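Local coordinates for peptidase S15/CocE/NonD (Thaumarchaeota archaeon SCGC AB-539-E09, PDB 4PF1), which acts as an aminopeptidase of the S15 serine peptidase family, probably removing residues from the N-terminal end of peptides through an alpha/beta hydrolase domain, at residues 63-68 against 101-106; 117-122 against 160-165; 166-171 against 181-186; 187-192 against 271-276; 296-301 against 326-331. All coordinates share one frame; numbering follows the deposited sequence.

The five interactions follow one another along the chain, each closing before the next opens. All lie in the S15 catalytic part of the protein. Interactions 1 and 3 reach the same mixed sheet, with centres about 12 Å apart. Interactions 2 and 3 share helix 162-169, and their centres are about 9 Å apart. Interaction 4 leads on from strand 178-184 into a loop that meets helix 274-279. Interaction 5 joins the loops after strands 287-292 and 319-324, with its centre about 20 Å from that of interaction 1. Ser161 of interaction 2 is hydrogen-bonded to His328 of interaction 5. The set therefore runs from the sheet core to the probable catalytic centre.

Interaction 1 of 5, residues 63-68 against 101-106; sequences VLTRTP and IVYQDV
Gln104 OE1 is gripped by two N-H groups of Arg66. The bond from Arg66 NE to Gln104 OE1 is 2.8 Å, fairly straight, and lies near the guanidinium plane. A second, weak bond of 3.2 Å comes from Arg66 NH1 to Gln104 OE1. The two residues are a pair on neighbouring parallel strands, 60-67 and 100-105, in the central sheet of the alpha/beta hydrolase fold. The strand segments run 20° apart. The Arg66 and Gln104 side chains lie side by side, but the amide and guanidinium planes stand 87° to each other. Both have further partners: Gln104 NE2 bonds to Thr140 and Arg66 NH2 to His133, so the pair ties the strands to helix 133-147. The backbones are joined by a ladder of N-H to O bonds, from Val102 N to Val63 O up to Val106 N to Thr67 O at 3.1 Å.

Thr65 and Tyr103 pair on the face that also carries Val63 and Ile101. Thr65 CB sits over the ring of Tyr103 in a CH-pi contact, 3.7 Å from the ring centroid. Thr65 CG2 is anti to the backbone N and rests 3.5 Å from Tyr103 CE2. The two polar ends look to other partners: Thr65 OG1 bonds to Ile158 O and Tyr103 OH to Asn91. Leu64 CD1 meets Val102 CG1 at 3.7 Å on the face of Arg66. Where the strands end, one water donates to both Thr67 O and Asp105 OD1. Asp105 OD1 also bonds to the backbone N of Ala71. Beyond them, Pro68 CB packs on Val106 CG2 at 3.8 Å.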
# COMPACT_ATOMS: atom_id res chain seq x y z
N VAL A 63 -8.04 37.52 9.36
CA VAL A 63 -7.64 36.40 10.21
C VAL A 63 -6.09 36.33 10.17
O VAL A 63 -5.50 36.09 9.11
CB VAL A 63 -8.37 35.07 9.87
CG1 VAL A 63 -8.12 34.61 8.44
CG2 VAL A 63 -8.03 33.97 10.87
N LEU A 64 -5.44 36.70 11.29
CA LEU A 64 -3.99 36.84 11.40
C LEU A 64 -3.31 35.64 12.08
O LEU A 64 -3.77 35.16 13.11
CB LEU A 64 -3.65 38.14 12.19
CG LEU A 64 -2.17 38.40 12.58
CD1 LEU A 64 -1.30 38.64 11.36
CD2 LEU A 64 -2.06 39.56 13.54
N THR A 65 -2.18 35.20 11.51
CA THR A 65 -1.35 34.14 12.06
C THR A 65 0.11 34.61 12.01
O THR A 65 0.59 35.03 10.96
CB THR A 65 -1.58 32.81 11.33
OG1 THR A 65 -2.98 32.52 11.31
CG2 THR A 65 -0.83 31.65 11.97
N ARG A 66 0.79 34.58 13.16
CA ARG A 66 2.18 35.02 13.29
C ARG A 66 3.06 33.79 13.49
O ARG A 66 2.86 33.04 14.45
CB ARG A 66 2.31 36.05 14.43
CG ARG A 66 1.30 37.21 14.28
CD ARG A 66 1.54 38.37 15.23
NE ARG A 66 2.82 39.03 14.97
CZ ARG A 66 3.89 38.91 15.74
NH1 ARG A 66 5.02 39.51 15.41
NH2 ARG A 66 3.84 38.18 16.85
N THR A 67 3.97 33.52 12.53
CA THR A 67 4.72 32.27 12.47
C THR A 67 6.25 32.40 12.39
O THR A 67 6.77 33.22 11.64
CB THR A 67 4.22 31.46 11.22
OG1 THR A 67 4.88 30.20 11.14
CG2 THR A 67 4.39 32.23 9.89
N PRO A 68 7.00 31.45 13.03
CA PRO A 68 8.45 31.39 12.80
C PRO A 68 8.78 30.33 11.72
O PRO A 68 9.92 29.89 11.63
CB PRO A 68 8.97 30.95 14.17
CG PRO A 68 7.86 30.01 14.68
CD PRO A 68 6.57 30.39 13.96
N ILE A 101 -6.80 36.72 4.70
CA ILE A 101 -5.90 35.83 5.44
C ILE A 101 -4.50 36.43 5.44
O ILE A 101 -3.93 36.70 4.37
CB ILE A 101 -5.94 34.38 4.88
CG1 ILE A 101 -7.39 33.82 4.92
CG2 ILE A 101 -4.98 33.47 5.67
CD1 ILE A 101 -7.73 32.89 3.83
N VAL A 102 -3.95 36.68 6.64
CA VAL A 102 -2.65 37.32 6.81
C VAL A 102 -1.68 36.42 7.59
O VAL A 102 -2.01 35.98 8.70
CB VAL A 102 -2.78 38.72 7.48
CG1 VAL A 102 -1.42 39.36 7.69
CG2 VAL A 102 -3.68 39.64 6.66
N TYR A 103 -0.49 36.19 7.03
CA TYR A 103 0.60 35.45 7.68
C TYR A 103 1.81 36.34 7.78
O TYR A 103 2.22 36.94 6.78
CB TYR A 103 0.92 34.15 6.92
CG TYR A 103 0.09 32.98 7.37
CD1 TYR A 103 -1.26 32.89 7.03
CD2 TYR A 103 0.63 31.97 8.16
CE1 TYR A 103 -2.05 31.83 7.47
CE2 TYR A 103 -0.14 30.89 8.59
CZ TYR A 103 -1.49 30.83 8.24
OH TYR A 103 -2.26 29.79 8.68
N GLN A 104 2.37 36.46 8.99
CA GLN A 104 3.51 37.33 9.20
C GLN A 104 4.67 36.57 9.80
O GLN A 104 4.48 35.80 10.75
CB GLN A 104 3.12 38.51 10.11
CG GLN A 104 4.26 39.50 10.39
CD GLN A 104 3.88 40.55 11.39
OE1 GLN A 104 3.72 40.27 12.59
NE2 GLN A 104 3.77 41.78 10.93
N ASP A 105 5.89 36.81 9.28
CA ASP A 105 7.10 36.24 9.86
C ASP A 105 7.37 36.95 11.17
O ASP A 105 7.39 38.19 11.20
CB ASP A 105 8.31 36.39 8.91
CG ASP A 105 8.32 35.50 7.68
OD1 ASP A 105 7.94 34.31 7.80
OD2 ASP A 105 8.80 35.96 6.62
N VAL A 106 7.50 36.20 12.28
CA VAL A 106 7.80 36.81 13.58
C VAL A 106 9.20 37.45 13.53
O VAL A 106 10.00 37.09 12.66
CB VAL A 106 7.68 35.82 14.78
CG1 VAL A 106 6.25 35.29 14.92
CG2 VAL A 106 8.69 34.67 14.67
O HOH W 1 8.59 33.02 9.85

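Interaction 2 of 5, residues 117-122 against 160-165; sequences MMNKPL and GSYEGY
The amide of Asn119 lies between the rings of Tyr162 and Tyr165. Its ND2 sits over one face of each, nearer the rim than the centre. Asn119 ND2 is 3.4 Å from Tyr162 CE2 and 3.6 Å from Tyr165 CD2. The amide plane is tilted 25° from that of the Tyr162 ring. Asn119 CB also makes a CH-pi contact over the Tyr165 ring. At the edge of the Tyr162 ring lies Met118 SD, 4.0 Å from Tyr162 CE2, a Met-aromatic contact near the ring plane.

The hydroxyls reach the backbone of the loop. Asn119 N donates to Tyr162 OH at 2.8 Å. A water joins Tyr162 OH to Met117 O, and Tyr116 OH is a further partner. Tyr165 OH stands 2.7 Å from both Asn119 O and Lys120 O. A phenylalanine in place of Tyr162 would keep the ring, but would probably leave the Asn119 N-H and the water without their hydroxyl partner.

Ser161, at the nucleophile elbow between strand 154-160 and helix 162-169, is the probable nucleophile. Both tyrosines stand on the first turn of the helix after it. Met118 and Tyr162 both pack on Tyr210 of helix 204-215. Tyr165 rests on Met274 of helix 274-279. The loop thus lies against one end of helix 162-169, with two other helices beside it.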
# COMPACT_ATOMS: atom_id res chain seq x y z
N MET A 117 14.56 35.58 19.41
CA MET A 117 14.56 34.99 20.74
C MET A 117 13.47 33.94 20.78
O MET A 117 12.30 34.28 20.57
CB MET A 117 14.33 36.07 21.82
CG MET A 117 15.57 36.88 22.16
SD MET A 117 15.20 38.26 23.28
CE MET A 117 15.05 37.39 24.84
N MET A 118 13.85 32.66 20.98
CA MET A 118 12.92 31.52 21.04
C MET A 118 11.75 31.84 21.98
O MET A 118 11.98 32.10 23.15
CB MET A 118 13.66 30.24 21.51
CG MET A 118 12.75 29.02 21.69
SD MET A 118 12.22 28.26 20.14
CE MET A 118 13.78 27.59 19.53
N ASN A 119 10.51 31.84 21.44
CA ASN A 119 9.28 32.16 22.20
C ASN A 119 9.49 33.43 23.03
O ASN A 119 9.30 33.41 24.25
CB ASN A 119 8.86 30.98 23.10
CG ASN A 119 8.54 29.72 22.35
OD1 ASN A 119 9.32 28.76 22.37
ND2 ASN A 119 7.37 29.66 21.73
N LYS A 120 9.95 34.52 22.36
CA LYS A 120 10.28 35.80 23.00
C LYS A 120 9.23 36.18 24.05
O LYS A 120 8.05 36.31 23.72
CB LYS A 120 10.43 36.91 21.95
CG LYS A 120 11.19 38.12 22.47
CD LYS A 120 11.15 39.25 21.48
CE LYS A 120 12.03 40.39 21.90
NZ LYS A 120 11.97 41.53 20.95
N PRO A 121 9.62 36.27 25.34
CA PRO A 121 8.64 36.62 26.38
C PRO A 121 8.32 38.11 26.40
O PRO A 121 8.95 38.88 25.67
CB PRO A 121 9.33 36.17 27.68
CG PRO A 121 10.78 36.30 27.39
CD PRO A 121 10.98 36.11 25.91
N LEU A 122 7.35 38.52 27.24
CA LEU A 122 6.97 39.92 27.41
C LEU A 122 8.13 40.74 27.96
O LEU A 122 8.97 40.20 28.69
CB LEU A 122 5.78 40.05 28.38
CG LEU A 122 4.39 39.62 27.90
CD1 LEU A 122 3.37 39.89 28.97
CD2 LEU A 122 3.98 40.35 26.62
N GLY A 160 -1.80 27.26 15.63
CA GLY A 160 -1.43 26.14 16.50
C GLY A 160 0.04 26.10 16.87
O GLY A 160 0.88 26.61 16.12
N SER A 161 0.35 25.47 18.02
CA SER A 161 1.72 25.29 18.55
C SER A 161 2.39 26.66 18.81
O SER A 161 1.88 27.43 19.63
CB SER A 161 2.55 24.43 17.59
OG SER A 161 3.65 23.83 18.25
N TYR A 162 3.51 26.97 18.10
CA TYR A 162 4.20 28.27 18.21
C TYR A 162 3.26 29.39 17.73
O TYR A 162 3.23 30.46 18.33
CB TYR A 162 5.50 28.26 17.38
CG TYR A 162 6.55 29.26 17.83
CD1 TYR A 162 6.36 30.63 17.66
CD2 TYR A 162 7.79 28.83 18.30
CE1 TYR A 162 7.35 31.55 18.02
CE2 TYR A 162 8.78 29.74 18.66
CZ TYR A 162 8.56 31.10 18.51
OH TYR A 162 9.55 32.00 18.85
N GLU A 163 2.47 29.10 16.68
CA GLU A 163 1.48 30.04 16.15
C GLU A 163 0.33 30.22 17.15
O GLU A 163 -0.36 31.23 17.12
CB GLU A 163 0.95 29.58 14.78
CG GLU A 163 2.03 29.55 13.70
CD GLU A 163 1.64 28.92 12.38
OE1 GLU A 163 0.47 28.49 12.24
OE2 GLU A 163 2.51 28.85 11.48
N GLY A 164 0.15 29.23 18.03
CA GLY A 164 -0.82 29.28 19.11
C GLY A 164 -0.30 30.15 20.24
O GLY A 164 -1.06 30.88 20.87
N TYR A 165 1.03 30.08 20.49
CA TYR A 165 1.73 30.90 21.48
C TYR A 165 1.65 32.37 21.07
O TYR A 165 1.36 33.22 21.91
CB TYR A 165 3.20 30.43 21.63
CG TYR A 165 4.11 31.40 22.34
CD1 TYR A 165 4.21 31.40 23.73
CD2 TYR A 165 4.91 32.30 21.63
CE1 TYR A 165 5.05 32.29 24.40
CE2 TYR A 165 5.74 33.21 22.29
CZ TYR A 165 5.82 33.19 23.67
OH TYR A 165 6.65 34.05 24.33
O HOH W 2 9.92 34.56 19.17

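Interaction 3 of 5, residues 166-171 against 181-186; sequences TTLMCT and VVPFAS
Apolar contacts carry this pairing of segment 166-171 with strand 178-184 and the residues after it. Thr167 CG2, anti to the backbone N, reaches the strand. It lies 3.8 Å from Val181 CB and also 3.8 Å from Pro183 N. The Thr167 and Val181 side chains slide past each other in opposite directions. Leu168 spreads its two methyls over two partners. Its CD2 meets Pro183 CG at 3.8 Å, with the side chains crossing at about a right angle. Leu168 CD1 rests on Ser186 CB, also at 3.8 Å. Further on, Thr171 CG2 packs on Val181 CG2 at 3.7 Å.

The polar bonds lie beside these contacts. Within its own segment, Thr171 OG1 donates to Leu168 O at 2.6 Å, in the carbonyl plane, and Thr171 N gives the same oxygen a second bond. This holds the threonine with its methyl turned to Val181. Thr167 OG1 bonds to Glu163 O, one turn earlier in the helix. Ser186 OG probably bonds to Gly164 O, one turn before Leu168.

Strand 154-160, helix 162-169 and strand 178-184 form a beta-alpha-beta crossover between neighbouring parallel strands. This is the unit that in alpha/beta hydrolases carries the nucleophile elbow.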
# COMPACT_ATOMS: atom_id res chain seq x y z
N THR A 166 1.87 32.67 19.76
CA THR A 166 1.81 34.05 19.26
C THR A 166 0.36 34.56 19.32
O THR A 166 0.16 35.74 19.58
CB THR A 166 2.40 34.17 17.85
OG1 THR A 166 1.66 33.37 16.94
CG2 THR A 166 3.88 33.82 17.80
N THR A 167 -0.64 33.66 19.12
CA THR A 167 -2.07 33.98 19.21
C THR A 167 -2.40 34.44 20.65
O THR A 167 -3.12 35.43 20.82
CB THR A 167 -2.91 32.75 18.78
OG1 THR A 167 -2.73 32.52 17.38
CG2 THR A 167 -4.40 32.91 19.08
N LEU A 168 -1.85 33.75 21.67
CA LEU A 168 -2.05 34.11 23.07
C LEU A 168 -1.43 35.47 23.38
O LEU A 168 -2.01 36.24 24.17
CB LEU A 168 -1.44 33.04 24.00
CG LEU A 168 -2.08 31.66 24.00
CD1 LEU A 168 -1.21 30.67 24.74
CD2 LEU A 168 -3.48 31.69 24.60
N MET A 169 -0.28 35.79 22.75
CA MET A 169 0.42 37.06 22.96
C MET A 169 -0.37 38.25 22.37
O MET A 169 -0.15 39.39 22.79
CB MET A 169 1.83 37.01 22.37
CG MET A 169 2.82 36.21 23.23
SD MET A 169 3.19 37.04 24.79
CE MET A 169 4.34 35.93 25.47
N CYS A 170 -1.33 37.99 21.44
CA CYS A 170 -2.20 39.02 20.84
C CYS A 170 -3.17 39.59 21.89
O CYS A 170 -3.63 40.73 21.75
CB CYS A 170 -2.96 38.46 19.64
SG CYS A 170 -1.91 37.88 18.29
N THR A 171 -3.49 38.79 22.93
CA THR A 171 -4.45 39.14 23.98
C THR A 171 -3.84 40.01 25.10
O THR A 171 -4.58 40.48 25.96
CB THR A 171 -5.10 37.86 24.57
OG1 THR A 171 -4.16 37.18 25.39
CG2 THR A 171 -5.64 36.93 23.50
N VAL A 181 -9.87 35.26 19.49
CA VAL A 181 -8.67 34.43 19.29
C VAL A 181 -9.03 32.93 19.33
O VAL A 181 -9.92 32.53 20.08
CB VAL A 181 -7.50 34.74 20.28
CG1 VAL A 181 -6.80 36.05 19.93
CG2 VAL A 181 -7.97 34.72 21.73
N VAL A 182 -8.35 32.12 18.50
CA VAL A 182 -8.53 30.67 18.47
C VAL A 182 -7.14 29.99 18.60
O VAL A 182 -6.55 29.57 17.59
CB VAL A 182 -9.33 30.16 17.22
CG1 VAL A 182 -9.60 28.66 17.31
CG2 VAL A 182 -10.64 30.93 17.04
N PRO A 183 -6.58 29.88 19.83
CA PRO A 183 -5.27 29.23 19.97
C PRO A 183 -5.39 27.69 19.99
O PRO A 183 -6.06 27.12 20.85
CB PRO A 183 -4.73 29.78 21.30
CG PRO A 183 -5.94 30.18 22.08
CD PRO A 183 -7.11 30.33 21.14
N PHE A 184 -4.78 27.03 18.98
CA PHE A 184 -4.74 25.56 18.87
C PHE A 184 -3.46 25.03 19.49
O PHE A 184 -2.41 25.63 19.32
CB PHE A 184 -4.78 25.12 17.39
CG PHE A 184 -6.05 25.34 16.61
CD1 PHE A 184 -6.28 26.55 15.96
CD2 PHE A 184 -6.94 24.30 16.38
CE1 PHE A 184 -7.41 26.73 15.16
CE2 PHE A 184 -8.08 24.49 15.59
CZ PHE A 184 -8.30 25.70 14.98
N ALA A 185 -3.55 23.89 20.20
CA ALA A 185 -2.41 23.16 20.78
C ALA A 185 -1.20 24.07 21.10
O ALA A 185 -0.08 23.79 20.67
CB ALA A 185 -1.99 22.07 19.81
N SER A 186 -1.44 25.17 21.84
CA SER A 186 -0.45 26.20 22.13
C SER A 186 0.71 25.75 23.01
O SER A 186 0.55 24.88 23.86
CB SER A 186 -1.13 27.40 22.79
OG SER A 186 -2.10 27.97 21.94

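Interaction 4 of 5, residues 187-192 against 271-276; sequences MVDGWM and QQAMDK. With GOL (glycerol), chain G.
Val188 and Asp275 cross at about a right angle. Here the loop following strand 178-184 meets the N-terminal end of helix 274-279, with Ala273 at the N-cap position. The CG1 methyl of Val188, anti to the backbone N (chi1 168°), lies against the start of this helix. It is 3.5 Å from Asp275 N and 3.7 Å from Asp275 OD1. The same methyl also touches Met274 CB. Beside it, Met274 N donates an almost straight bond of 3.0 Å to Val188 O. That bond ties the first turn of the helix to the loop 187-192. Met187 of the same loop touches the probable triad residues.

Asp189 meets the residue before the helix. Its OD2 touches Ala273 CB at 3.4 Å. Its OD1 folds back on its own loop. The bond from Trp191 N makes an Asx turn and uses the anti lone pair. The bond from Met192 N, which comes from above the carboxylate plane, completes an Asx motif. An alanine in place of Asp189 would probably leave these two N-H groups without their acceptor and free the turn to shift. A glycerol, probably from the crystallisation liquor, accepts from Gly190 N through its O1 at 2.7 Å.

Asp189 OD2 and Asp275 OD1 are 4.4 Å apart, two like charges. A water sits between them and donates a bond to each. Tyr265 OH also bonds to Asp189 OD2, and Asp275 OD2 has a salt bridge to Lys304. Lys276 NZ is 4.1 Å from Asp189 OD2, too far for a salt bridge. The water and nearby lysines would probably ease the repulsion between the two carboxylates.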
# COMPACT_ATOMS: atom_id res chain seq x y z
N MET A 187 1.87 26.40 22.81
CA MET A 187 3.05 26.23 23.65
C MET A 187 2.81 27.06 24.91
O MET A 187 2.69 28.29 24.81
CB MET A 187 4.33 26.68 22.91
CG MET A 187 4.65 25.86 21.67
SD MET A 187 6.06 26.49 20.71
CE MET A 187 7.37 26.14 21.82
N VAL A 188 2.60 26.41 26.06
CA VAL A 188 2.25 27.12 27.30
C VAL A 188 3.37 26.98 28.34
O VAL A 188 3.84 27.99 28.86
CB VAL A 188 0.87 26.65 27.83
CG1 VAL A 188 0.60 27.14 29.26
CG2 VAL A 188 -0.25 27.09 26.90
N ASP A 189 3.77 25.74 28.65
CA ASP A 189 4.85 25.52 29.59
C ASP A 189 5.78 24.44 29.04
O ASP A 189 5.48 23.25 29.13
CB ASP A 189 4.33 25.15 30.99
CG ASP A 189 5.32 25.43 32.11
OD1 ASP A 189 6.53 25.15 31.92
OD2 ASP A 189 4.88 25.85 33.20
N GLY A 190 6.90 24.89 28.47
CA GLY A 190 7.91 24.04 27.85
C GLY A 190 8.65 23.13 28.81
O GLY A 190 9.32 22.19 28.37
N TRP A 191 8.54 23.39 30.12
CA TRP A 191 9.21 22.59 31.15
C TRP A 191 8.23 21.64 31.83
O TRP A 191 8.55 20.47 32.03
CB TRP A 191 9.88 23.50 32.19
CG TRP A 191 10.88 22.81 33.07
CD1 TRP A 191 12.23 22.84 32.94
CD2 TRP A 191 10.60 22.02 34.24
NE1 TRP A 191 12.82 22.11 33.95
CE2 TRP A 191 11.84 21.60 34.76
CE3 TRP A 191 9.42 21.62 34.89
CZ2 TRP A 191 11.94 20.82 35.92
CZ3 TRP A 191 9.51 20.83 36.02
CH2 TRP A 191 10.76 20.44 36.53
N MET A 192 7.04 22.15 32.24
CA MET A 192 6.05 21.35 32.96
C MET A 192 5.54 20.17 32.14
O MET A 192 5.49 19.06 32.67
CB MET A 192 4.87 22.21 33.45
CG MET A 192 5.14 22.91 34.79
SD MET A 192 5.62 21.82 36.17
CE MET A 192 4.13 20.82 36.33
N GLN A 271 8.63 32.28 35.03
CA GLN A 271 8.22 33.59 34.48
C GLN A 271 7.65 33.48 33.05
O GLN A 271 6.98 34.41 32.60
CB GLN A 271 9.41 34.56 34.48
CG GLN A 271 9.72 35.18 35.83
CD GLN A 271 10.95 36.05 35.78
OE1 GLN A 271 11.05 37.00 34.99
NE2 GLN A 271 11.93 35.75 36.62
N GLN A 272 7.95 32.38 32.33
CA GLN A 272 7.51 32.20 30.95
C GLN A 272 6.24 31.35 30.80
O GLN A 272 5.68 31.29 29.70
CB GLN A 272 8.64 31.59 30.10
CG GLN A 272 9.70 32.61 29.70
CD GLN A 272 10.77 31.97 28.87
OE1 GLN A 272 10.75 32.02 27.63
NE2 GLN A 272 11.72 31.33 29.52
N ALA A 273 5.77 30.70 31.89
CA ALA A 273 4.55 29.87 31.86
C ALA A 273 3.35 30.73 31.46
O ALA A 273 3.00 31.68 32.16
CB ALA A 273 4.32 29.22 33.22
N MET A 274 2.79 30.44 30.27
CA MET A 274 1.70 31.21 29.67
C MET A 274 0.41 31.19 30.49
O MET A 274 -0.31 32.18 30.49
CB MET A 274 1.42 30.72 28.24
CG MET A 274 2.57 30.99 27.29
SD MET A 274 2.99 32.75 27.22
CE MET A 274 1.81 33.30 25.97
N ASP A 275 0.13 30.08 31.19
CA ASP A 275 -1.05 29.97 32.05
C ASP A 275 -0.92 30.91 33.26
O ASP A 275 -1.87 31.60 33.61
CB ASP A 275 -1.26 28.51 32.51
CG ASP A 275 -0.12 27.93 33.33
OD1 ASP A 275 1.02 27.91 32.82
OD2 ASP A 275 -0.37 27.50 34.47
N LYS A 276 0.29 30.96 33.86
CA LYS A 276 0.57 31.81 35.02
C LYS A 276 0.63 33.29 34.61
O LYS A 276 0.11 34.14 35.33
CB LYS A 276 1.87 31.36 35.70
CG LYS A 276 1.75 30.00 36.39
CD LYS A 276 3.11 29.43 36.80
CE LYS A 276 3.00 28.08 37.47
NZ LYS A 276 2.67 26.99 36.50
C1 GOL G . 7.70 28.71 27.75
O1 GOL G . 7.68 27.48 28.46
C2 GOL G . 6.50 28.84 26.85
O2 GOL G . 6.30 30.21 26.52
C3 GOL G . 6.66 28.05 25.57
O3 GOL G . 6.91 26.67 25.84
O HOH W 3 2.33 25.83 33.96

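Interaction 5 of 5, residues 296-301 against 326-331; sequences QEDIYG and WNHGQG
His328 meets three consecutive residues of the loop 296-301. At its root, His328 N donates to Gln296 OE1 at 2.9 Å. His328 CB then rests against the Gln296 amide, 3.5 Å from Gln296 NE2. The amide and imidazole planes are almost perpendicular, at 89°. CG is anti to the backbone N (chi1 -170°), and Glu297 CB lies over the ring that begins there. It sits over the centre of one face, 3.8 Å from His328 CG, in a CH-pi contact. On the CD2 side, Glu297 OE2 comes to 3.2 Å from His328 CD2. The Glu297 carboxylate lies at 28° to the ring. At CE1, Asp298 OD2 comes obliquely to 3.2 Å from His328 CE1. The two ring nitrogens have their partners beyond the two segments: ND1 bonds to Asp295 and NE2 to Ser161 OG.

The surroundings hold these groups in place. Asp295 OD1 accepts from the backbone N of Glu297 and of Asp298. Glu297 OE1 bonds to Trp453, in the part of the chain belonging to the C-terminal non-catalytic family. A water accepts from Gln296 NE2 and from Gly329 N, a second link between the loops. Asn327 N donates to Gln330 OE1 at 3.1 Å and closes the turn that carries the histidine.

A histidine on a loop after a late strand, set between an aspartate and a serine, is typical of the catalytic triad of alpha/beta hydrolases. Ser161, His328 and Asp295 probably form it here.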
# COMPACT_ATOMS: atom_id res chain seq x y z
N GLN A 296 0.99 14.88 20.67
CA GLN A 296 2.33 14.37 20.95
C GLN A 296 3.38 15.50 21.17
O GLN A 296 4.56 15.20 21.38
CB GLN A 296 2.79 13.42 19.82
CG GLN A 296 3.23 14.10 18.50
CD GLN A 296 2.12 14.59 17.59
OE1 GLN A 296 0.93 14.57 17.93
NE2 GLN A 296 2.49 15.07 16.41
N GLU A 297 2.95 16.78 21.16
CA GLU A 297 3.88 17.89 21.33
C GLU A 297 3.48 18.85 22.45
O GLU A 297 4.34 19.24 23.24
CB GLU A 297 4.06 18.65 20.01
CG GLU A 297 4.86 17.87 18.97
CD GLU A 297 5.33 18.62 17.74
OE1 GLU A 297 5.86 17.95 16.82
OE2 GLU A 297 5.19 19.86 17.70
N ASP A 298 2.19 19.24 22.52
CA ASP A 298 1.71 20.19 23.54
C ASP A 298 0.41 19.69 24.20
O ASP A 298 -0.65 20.31 24.04
CB ASP A 298 1.51 21.59 22.92
CG ASP A 298 2.78 22.19 22.36
OD1 ASP A 298 3.57 22.75 23.15
OD2 ASP A 298 2.99 22.11 21.14
N ILE A 299 0.51 18.58 24.95
CA ILE A 299 -0.63 17.92 25.61
C ILE A 299 -1.00 18.59 26.97
O ILE A 299 -2.06 18.30 27.52
CB ILE A 299 -0.33 16.40 25.78
CG1 ILE A 299 -1.63 15.56 25.81
CG2 ILE A 299 0.61 16.11 26.97
CD1 ILE A 299 -1.50 14.19 25.21
N TYR A 300 -0.11 19.45 27.50
CA TYR A 300 -0.28 20.11 28.80
C TYR A 300 -0.98 21.47 28.70
O TYR A 300 -1.83 21.80 29.54
CB TYR A 300 1.12 20.27 29.46
CG TYR A 300 1.15 21.09 30.73
CD1 TYR A 300 1.05 20.48 31.97
CD2 TYR A 300 1.39 22.46 30.69
CE1 TYR A 300 1.10 21.22 33.15
CE2 TYR A 300 1.42 23.22 31.86
CZ TYR A 300 1.28 22.59 33.09
OH TYR A 300 1.36 23.32 34.25
N GLY A 301 -0.57 22.26 27.72
CA GLY A 301 -0.99 23.64 27.51
C GLY A 301 -2.47 24.00 27.55
O GLY A 301 -2.88 24.81 28.38
N TRP A 326 -7.62 14.40 18.86
CA TRP A 326 -6.63 14.83 17.91
C TRP A 326 -5.21 14.73 18.38
O TRP A 326 -4.92 14.92 19.56
CB TRP A 326 -6.91 16.31 17.54
CG TRP A 326 -8.30 16.56 17.03
CD1 TRP A 326 -8.97 15.84 16.09
CD2 TRP A 326 -9.15 17.66 17.37
NE1 TRP A 326 -10.19 16.41 15.83
CE2 TRP A 326 -10.34 17.53 16.61
CE3 TRP A 326 -9.03 18.75 18.25
CZ2 TRP A 326 -11.41 18.42 16.73
CZ3 TRP A 326 -10.10 19.63 18.38
CH2 TRP A 326 -11.26 19.47 17.61
N ASN A 327 -4.31 14.50 17.43
CA ASN A 327 -2.89 14.60 17.66
C ASN A 327 -2.52 16.10 17.55
O ASN A 327 -3.43 16.94 17.48
CB ASN A 327 -2.09 13.71 16.69
CG ASN A 327 -2.13 14.09 15.22
OD1 ASN A 327 -2.55 15.17 14.83
ND2 ASN A 327 -1.62 13.21 14.38
N HIS A 328 -1.23 16.43 17.49
CA HIS A 328 -0.80 17.83 17.45
C HIS A 328 -1.43 18.71 16.32
O HIS A 328 -1.79 19.85 16.59
CB HIS A 328 0.73 17.91 17.39
CG HIS A 328 1.24 19.30 17.58
ND1 HIS A 328 0.82 20.08 18.65
CD2 HIS A 328 2.09 20.02 16.82
CE1 HIS A 328 1.43 21.24 18.50
NE2 HIS A 328 2.21 21.25 17.42
N GLY A 329 -1.54 18.18 15.10
CA GLY A 329 -2.04 18.98 13.98
C GLY A 329 -3.45 18.70 13.47
O GLY A 329 -3.93 19.43 12.60
N GLN A 330 -4.13 17.67 14.02
CA GLN A 330 -5.45 17.23 13.55
C GLN A 330 -6.62 18.21 13.80
O GLN A 330 -7.62 18.15 13.08
CB GLN A 330 -5.79 15.86 14.12
CG GLN A 330 -5.32 14.74 13.21
CD GLN A 330 -5.62 13.37 13.77
OE1 GLN A 330 -5.59 13.13 14.98
NE2 GLN A 330 -5.87 12.43 12.87
N GLY A 331 -6.48 19.09 14.79
CA GLY A 331 -7.50 20.11 15.04
C GLY A 331 -7.53 21.16 13.93
O GLY A 331 -8.55 21.81 13.71
O HOH W 4 0.69 16.00 14.54